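Local coordinates for protein amorpha-4,11-diene synthase (Artemisia annua, PDB 4GAX) that probably cyclises farnesyl diphosphate into sesquiterpene products such as amorphadiene or bisabolol, as a metal-dependent terpene synthase, at residues Lys245-Leu259 with Asn551-Ile563. Sequence-based numbering, arbitrary orientation.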
loop_
_atom_site.group_PDB
_atom_site.type_symbol
_atom_site.label_atom_id
_atom_site.label_comp_id
_atom_site.label_asym_id
_atom_site.label_seq_id
_atom_site.Cartn_x
_atom_site.Cartn_y
_atom_site.Cartn_z
ATOM N N LYS A 245 14.434 -14.055 9.031
ATOM C CA LYS A 245 13.518 -15.189 8.947
ATOM C C LYS A 245 12.811 -15.425 10.276
ATOM O O LYS A 245 11.617 -15.738 10.297
ATOM C CB LYS A 245 14.255 -16.449 8.506
ATOM C CG LYS A 245 14.788 -16.397 7.079
ATOM C CD LYS A 245 15.670 -17.641 6.795
ATOM C CE LYS A 245 14.930 -18.688 5.990
ATOM N NZ LYS A 245 15.732 -19.954 5.839
ATOM N N LEU A 246 13.550 -15.294 11.381
ATOM C CA LEU A 246 12.970 -15.445 12.721
ATOM C C LEU A 246 11.895 -14.381 12.927
ATOM O O LEU A 246 10.800 -14.655 13.441
ATOM C CB LEU A 246 14.044 -15.297 13.804
ATOM C CG LEU A 246 14.750 -16.548 14.344
ATOM C CD1 LEU A 246 14.836 -17.635 13.306
ATOM C CD2 LEU A 246 16.154 -16.195 14.861
ATOM N N GLU A 247 12.221 -13.158 12.523
ATOM C CA GLU A 247 11.313 -12.025 12.674
ATOM C C GLU A 247 10.125 -12.158 11.737
ATOM O O GLU A 247 9.006 -11.826 12.108
ATOM C CB GLU A 247 12.051 -10.724 12.393
ATOM C CG GLU A 247 12.956 -10.310 13.537
ATOM C CD GLU A 247 12.172 -9.919 14.780
ATOM O OE1 GLU A 247 11.000 -9.481 14.650
ATOM O OE2 GLU A 247 12.731 -10.051 15.886
ATOM N N PHE A 248 10.361 -12.650 10.526
ATOM C CA PHE A 248 9.253 -12.822 9.602
ATOM C C PHE A 248 8.210 -13.697 10.244
ATOM O O PHE A 248 7.023 -13.393 10.179
ATOM C CB PHE A 248 9.685 -13.485 8.298
ATOM C CG PHE A 248 8.578 -13.549 7.300
ATOM C CD1 PHE A 248 8.311 -12.461 6.484
ATOM C CD2 PHE A 248 7.741 -14.653 7.242
ATOM C CE1 PHE A 248 7.268 -12.503 5.577
ATOM C CE2 PHE A 248 6.677 -14.699 6.340
ATOM C CZ PHE A 248 6.450 -13.626 5.506
ATOM N N ASN A 249 8.656 -14.797 10.841
ATOM C CA ASN A 249 7.723 -15.764 11.428
ATOM C C ASN A 249 7.021 -15.208 12.668
ATOM O O ASN A 249 5.820 -15.440 12.874
ATOM C CB ASN A 249 8.410 -17.113 11.711
ATOM C CG ASN A 249 8.679 -17.917 10.433
ATOM O OD1 ASN A 249 8.145 -17.612 9.349
ATOM N ND2 ASN A 249 9.504 -18.962 10.559
ATOM N N LEU A 250 7.763 -14.475 13.493
ATOM C CA LEU A 250 7.162 -13.837 14.665
ATOM C C LEU A 250 6.083 -12.844 14.254
ATOM O O LEU A 250 4.989 -12.827 14.814
ATOM C CB LEU A 250 8.226 -13.106 15.484
ATOM C CG LEU A 250 9.308 -14.005 16.085
ATOM C CD1 LEU A 250 10.284 -13.180 16.931
ATOM C CD2 LEU A 250 8.686 -15.139 16.900
ATOM N N LEU A 251 6.385 -12.000 13.278
ATOM C CA LEU A 251 5.409 -11.002 12.855
ATOM C C LEU A 251 4.227 -11.661 12.147
ATOM O O LEU A 251 3.079 -11.258 12.332
ATOM C CB LEU A 251 6.068 -9.913 12.000
ATOM C CG LEU A 251 5.199 -8.720 11.626
ATOM C CD1 LEU A 251 4.592 -8.067 12.881
ATOM C CD2 LEU A 251 6.057 -7.719 10.839
ATOM N N GLN A 252 4.487 -12.711 11.374
ATOM C CA GLN A 252 3.390 -13.479 10.793
ATOM C C GLN A 252 2.441 -14.019 11.862
ATOM O O GLN A 252 1.219 -14.027 11.662
ATOM C CB GLN A 252 3.916 -14.625 9.934
ATOM C CG GLN A 252 2.827 -15.337 9.142
ATOM C CD GLN A 252 3.363 -16.505 8.356
ATOM O OE1 GLN A 252 3.861 -17.488 8.932
ATOM N NE2 GLN A 252 3.267 -16.413 7.022
ATOM N N SER A 253 2.993 -14.472 12.990
ATOM C CA SER A 253 2.143 -14.960 14.080
ATOM C C SER A 253 1.240 -13.847 14.603
ATOM O O SER A 253 0.075 -14.081 14.913
ATOM C CB SER A 253 2.975 -15.546 15.231
ATOM O OG SER A 253 3.533 -16.781 14.847
ATOM N N LEU A 254 1.778 -12.635 14.685
ATOM C CA LEU A 254 0.998 -11.493 15.155
ATOM C C LEU A 254 -0.125 -11.193 14.165
ATOM O O LEU A 254 -1.270 -10.974 14.563
ATOM C CB LEU A 254 1.897 -10.263 15.333
ATOM C CG LEU A 254 1.140 -8.966 15.633
ATOM C CD1 LEU A 254 0.452 -9.005 17.011
ATOM C CD2 LEU A 254 2.063 -7.764 15.532
ATOM N N HIS A 255 0.200 -11.198 12.874
ATOM C CA HIS A 255 -0.811 -10.975 11.837
ATOM C C HIS A 255 -1.901 -12.019 11.947
ATOM O O HIS A 255 -3.082 -11.704 11.795
ATOM C CB HIS A 255 -0.193 -11.029 10.437
ATOM C CG HIS A 255 0.793 -9.934 10.173
ATOM N ND1 HIS A 255 1.809 -10.049 9.249
ATOM C CD2 HIS A 255 0.910 -8.695 10.714
ATOM C CE1 HIS A 255 2.514 -8.929 9.232
ATOM N NE2 HIS A 255 1.991 -8.092 10.106
ATOM N N ARG A 256 -1.506 -13.261 12.211
ATOM C CA ARG A 256 -2.479 -14.326 12.349
ATOM C C ARG A 256 -3.370 -14.114 13.570
ATOM O O ARG A 256 -4.563 -14.451 13.531
ATOM C CB ARG A 256 -1.791 -15.694 12.391
ATOM C CG ARG A 256 -1.321 -16.165 11.026
ATOM C CD ARG A 256 -2.498 -16.558 10.136
ATOM N NE ARG A 256 -3.167 -17.762 10.632
ATOM C CZ ARG A 256 -2.916 -19.002 10.213
ATOM N NH1 ARG A 256 -2.010 -19.225 9.271
ATOM N NH2 ARG A 256 -3.589 -20.023 10.734
ATOM N N GLU A 257 -2.801 -13.579 14.649
ATOM C CA GLU A 257 -3.599 -13.246 15.848
ATOM C C GLU A 257 -4.642 -12.164 15.544
ATOM O O GLU A 257 -5.794 -12.257 15.983
ATOM C CB GLU A 257 -2.696 -12.773 17.006
ATOM C CG GLU A 257 -1.717 -13.830 17.527
ATOM C CD GLU A 257 -0.883 -13.337 18.720
ATOM O OE1 GLU A 257 -0.598 -12.119 18.795
ATOM O OE2 GLU A 257 -0.520 -14.165 19.587
ATOM N N GLU A 258 -4.222 -11.129 14.814
ATOM C CA GLU A 258 -5.114 -10.040 14.403
ATOM C C GLU A 258 -6.263 -10.549 13.534
ATOM O O GLU A 258 -7.422 -10.171 13.728
ATOM C CB GLU A 258 -4.317 -8.973 13.637
ATOM C CG GLU A 258 -3.201 -8.354 14.464
ATOM C CD GLU A 258 -2.237 -7.512 13.637
ATOM O OE1 GLU A 258 -2.378 -7.478 12.386
ATOM O OE2 GLU A 258 -1.325 -6.877 14.235
ATOM N N LEU A 259 -5.938 -11.407 12.566
ATOM C CA LEU A 259 -6.942 -11.944 11.666
ATOM C C LEU A 259 -7.877 -12.893 12.406
ATOM O O LEU A 259 -9.060 -12.999 12.071
ATOM C CB LEU A 259 -6.270 -12.660 10.496
ATOM C CG LEU A 259 -7.206 -13.286 9.457
ATOM C CD1 LEU A 259 -8.238 -12.285 8.947
ATOM C CD2 LEU A 259 -6.387 -13.824 8.285
ATOM N N ASN A 551 -2.502 -16.072 -3.887
ATOM C CA ASN A 551 -1.210 -16.544 -3.411
ATOM C C ASN A 551 -0.423 -15.514 -2.622
ATOM O O ASN A 551 0.405 -15.880 -1.788
ATOM C CB ASN A 551 -0.383 -17.161 -4.536
ATOM C CG ASN A 551 -0.812 -18.584 -4.842
ATOM O OD1 ASN A 551 -0.274 -19.548 -4.283
ATOM N ND2 ASN A 551 -1.800 -18.722 -5.718
ATOM N N LEU A 552 -0.679 -14.233 -2.883
ATOM C CA LEU A 552 -0.100 -13.173 -2.074
ATOM C C LEU A 552 -0.588 -13.326 -0.640
ATOM O O LEU A 552 0.204 -13.223 0.306
ATOM C CB LEU A 552 -0.484 -11.782 -2.606
ATOM C CG LEU A 552 0.087 -11.359 -3.964
ATOM C CD1 LEU A 552 -0.426 -9.982 -4.337
ATOM C CD2 LEU A 552 1.615 -11.374 -3.976
ATOM N N VAL A 553 -1.889 -13.577 -0.482
ATOM C CA VAL A 553 -2.477 -13.766 0.843
ATOM C C VAL A 553 -1.824 -14.959 1.543
ATOM O O VAL A 553 -1.430 -14.870 2.705
ATOM C CB VAL A 553 -4.005 -13.971 0.755
ATOM C CG1 VAL A 553 -4.592 -14.235 2.139
ATOM C CG2 VAL A 553 -4.658 -12.758 0.113
ATOM N N LYS A 554 -1.692 -16.075 0.831
ATOM C CA LYS A 554 -1.071 -17.257 1.427
ATOM C C LYS A 554 0.396 -17.020 1.786
ATOM O O LYS A 554 0.872 -17.493 2.822
ATOM C CB LYS A 554 -1.187 -18.467 0.497
ATOM C CG LYS A 554 -2.615 -18.905 0.215
ATOM C CD LYS A 554 -2.643 -20.367 -0.232
ATOM C CE LYS A 554 -3.852 -20.658 -1.104
ATOM N NZ LYS A 554 -3.915 -22.105 -1.492
ATOM N N SER A 555 1.106 -16.277 0.939
ATOM C CA SER A 555 2.521 -16.030 1.176
ATOM C C SER A 555 2.712 -15.166 2.420
ATOM O O SER A 555 3.712 -15.287 3.130
ATOM C CB SER A 555 3.179 -15.386 -0.049
ATOM O OG SER A 555 2.876 -14.005 -0.132
ATOM N N LEU A 556 1.743 -14.303 2.697
ATOM C CA LEU A 556 1.809 -13.449 3.886
ATOM C C LEU A 556 1.258 -14.101 5.165
ATOM O O LEU A 556 1.819 -13.927 6.260
ATOM C CB LEU A 556 1.101 -12.105 3.613
ATOM C CG LEU A 556 2.022 -10.967 3.179
ATOM C CD1 LEU A 556 2.741 -11.324 1.909
ATOM C CD2 LEU A 556 1.285 -9.605 3.039
ATOM N N LEU A 557 0.173 -14.856 5.043
ATOM C CA LEU A 557 -0.521 -15.324 6.243
ATOM C C LEU A 557 -0.431 -16.824 6.530
ATOM O O LEU A 557 -0.656 -17.257 7.662
ATOM C CB LEU A 557 -1.998 -14.906 6.176
ATOM C CG LEU A 557 -2.212 -13.394 6.089
ATOM C CD1 LEU A 557 -3.695 -13.083 6.059
ATOM C CD2 LEU A 557 -1.540 -12.682 7.250
ATOM N N VAL A 558 -0.118 -17.625 5.520
ATOM C CA VAL A 558 -0.209 -19.073 5.701
ATOM C C VAL A 558 1.148 -19.789 5.810
ATOM O O VAL A 558 1.392 -20.531 6.767
ATOM C CB VAL A 558 -1.089 -19.701 4.604
ATOM C CG1 VAL A 558 -1.109 -21.221 4.721
ATOM C CG2 VAL A 558 -2.503 -19.130 4.694
ATOM N N TYR A 559 2.042 -19.549 4.857
ATOM C CA TYR A 559 3.329 -20.246 4.871
ATOM C C TYR A 559 4.347 -19.476 5.705
ATOM O O TYR A 559 4.641 -18.307 5.412
ATOM C CB TYR A 559 3.887 -20.410 3.457
ATOM C CG TYR A 559 2.989 -21.133 2.485
ATOM C CD1 TYR A 559 2.558 -20.513 1.319
ATOM C CD2 TYR A 559 2.595 -22.446 2.716
ATOM C CE1 TYR A 559 1.743 -21.177 0.416
ATOM C CE2 TYR A 559 1.778 -23.118 1.819
ATOM C CZ TYR A 559 1.357 -22.473 0.671
ATOM O OH TYR A 559 0.547 -23.130 -0.226
ATOM N N PRO A 560 4.890 -20.127 6.750
ATOM C CA PRO A 560 5.989 -19.565 7.544
ATOM C C PRO A 560 7.320 -19.749 6.804
ATOM O O PRO A 560 7.381 -20.572 5.885
ATOM C CB PRO A 560 5.978 -20.434 8.802
ATOM C CG PRO A 560 5.463 -21.755 8.329
ATOM C CD PRO A 560 4.458 -21.446 7.251
ATOM N N MET A 561 8.348 -18.986 7.178
ATOM C CA MET A 561 9.696 -19.173 6.633
ATOM C C MET A 561 10.265 -20.461 7.192
ATOM O O MET A 561 9.976 -20.828 8.330
ATOM C CB MET A 561 10.639 -18.041 7.048
ATOM C CG MET A 561 10.389 -16.700 6.411
ATOM S SD MET A 561 10.440 -16.709 4.613
ATOM C CE MET A 561 11.923 -17.656 4.288
ATOM N N SER A 562 11.106 -21.131 6.418
ATOM C CA SER A 562 11.650 -22.400 6.879
ATOM C C SER A 562 12.925 -22.218 7.701
ATOM O O SER A 562 13.842 -21.494 7.299
ATOM C CB SER A 562 11.890 -23.350 5.709
ATOM O OG SER A 562 11.684 -24.688 6.123
ATOM N N ILE A 563 12.965 -22.895 8.848
ATOM C CA ILE A 563 14.095 -22.849 9.779
ATOM C C ILE A 563 14.316 -21.430 10.301
ATOM O O ILE A 563 15.450 -20.983 10.485
ATOM C CB ILE A 563 15.415 -23.417 9.169
ATOM C CG1 ILE A 563 15.130 -24.553 8.179
ATOM C CG2 ILE A 563 16.354 -23.903 10.274
ATOM C CD1 ILE A 563 15.881 -24.419 6.860
ATOM O OXT ILE A 563 13.359 -20.692 10.551
HETATM O O HOH W 1 2.919 -11.647 7.415
#
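Q252, on helix 238-269, reaches into the turn where helix 547-557 gives way to the C-terminal tail. From CB the chain leaves with CG anti to the backbone N (chi1 -172°) and runs on extended. CG passes beside L556 O, and OE1 lies 3.3 Å from P560 CA. NE2 spends one N-H on L556 O at 3.0 Å. The other goes to Y559 O at 2.8 Å. Both acceptors lie near the amide plane, yet NE2 stands above each carbonyl plane. With an alanine in place of Q252, both carbonyls would lose their amide donor, and the turn is likely to be less firmly held. One helical turn earlier, N249 pairs with the backbone of M561: OD1 takes M561 N at 2.6 Å on an in-plane lone pair, and ND2 gives to M561 O at 2.9 Å. M561 SD sits over the F248 ring, 4.7 Å from its centroid, a Met-aromatic contact; M561 also touches I227 of helix 219-232. One turn after Q252, R256 NH1 binds L557 O edge-on at 2.9 Å. At the other end, K245 NZ, salt-bridged to E231, donates to S562 O. Five of six direct bonds thus run from helix side chains to main-chain carbonyls and the sixth returns from M561 N, a fastening of the C-terminal tail to this all-helical fold that depends largely on the tail's backbone path.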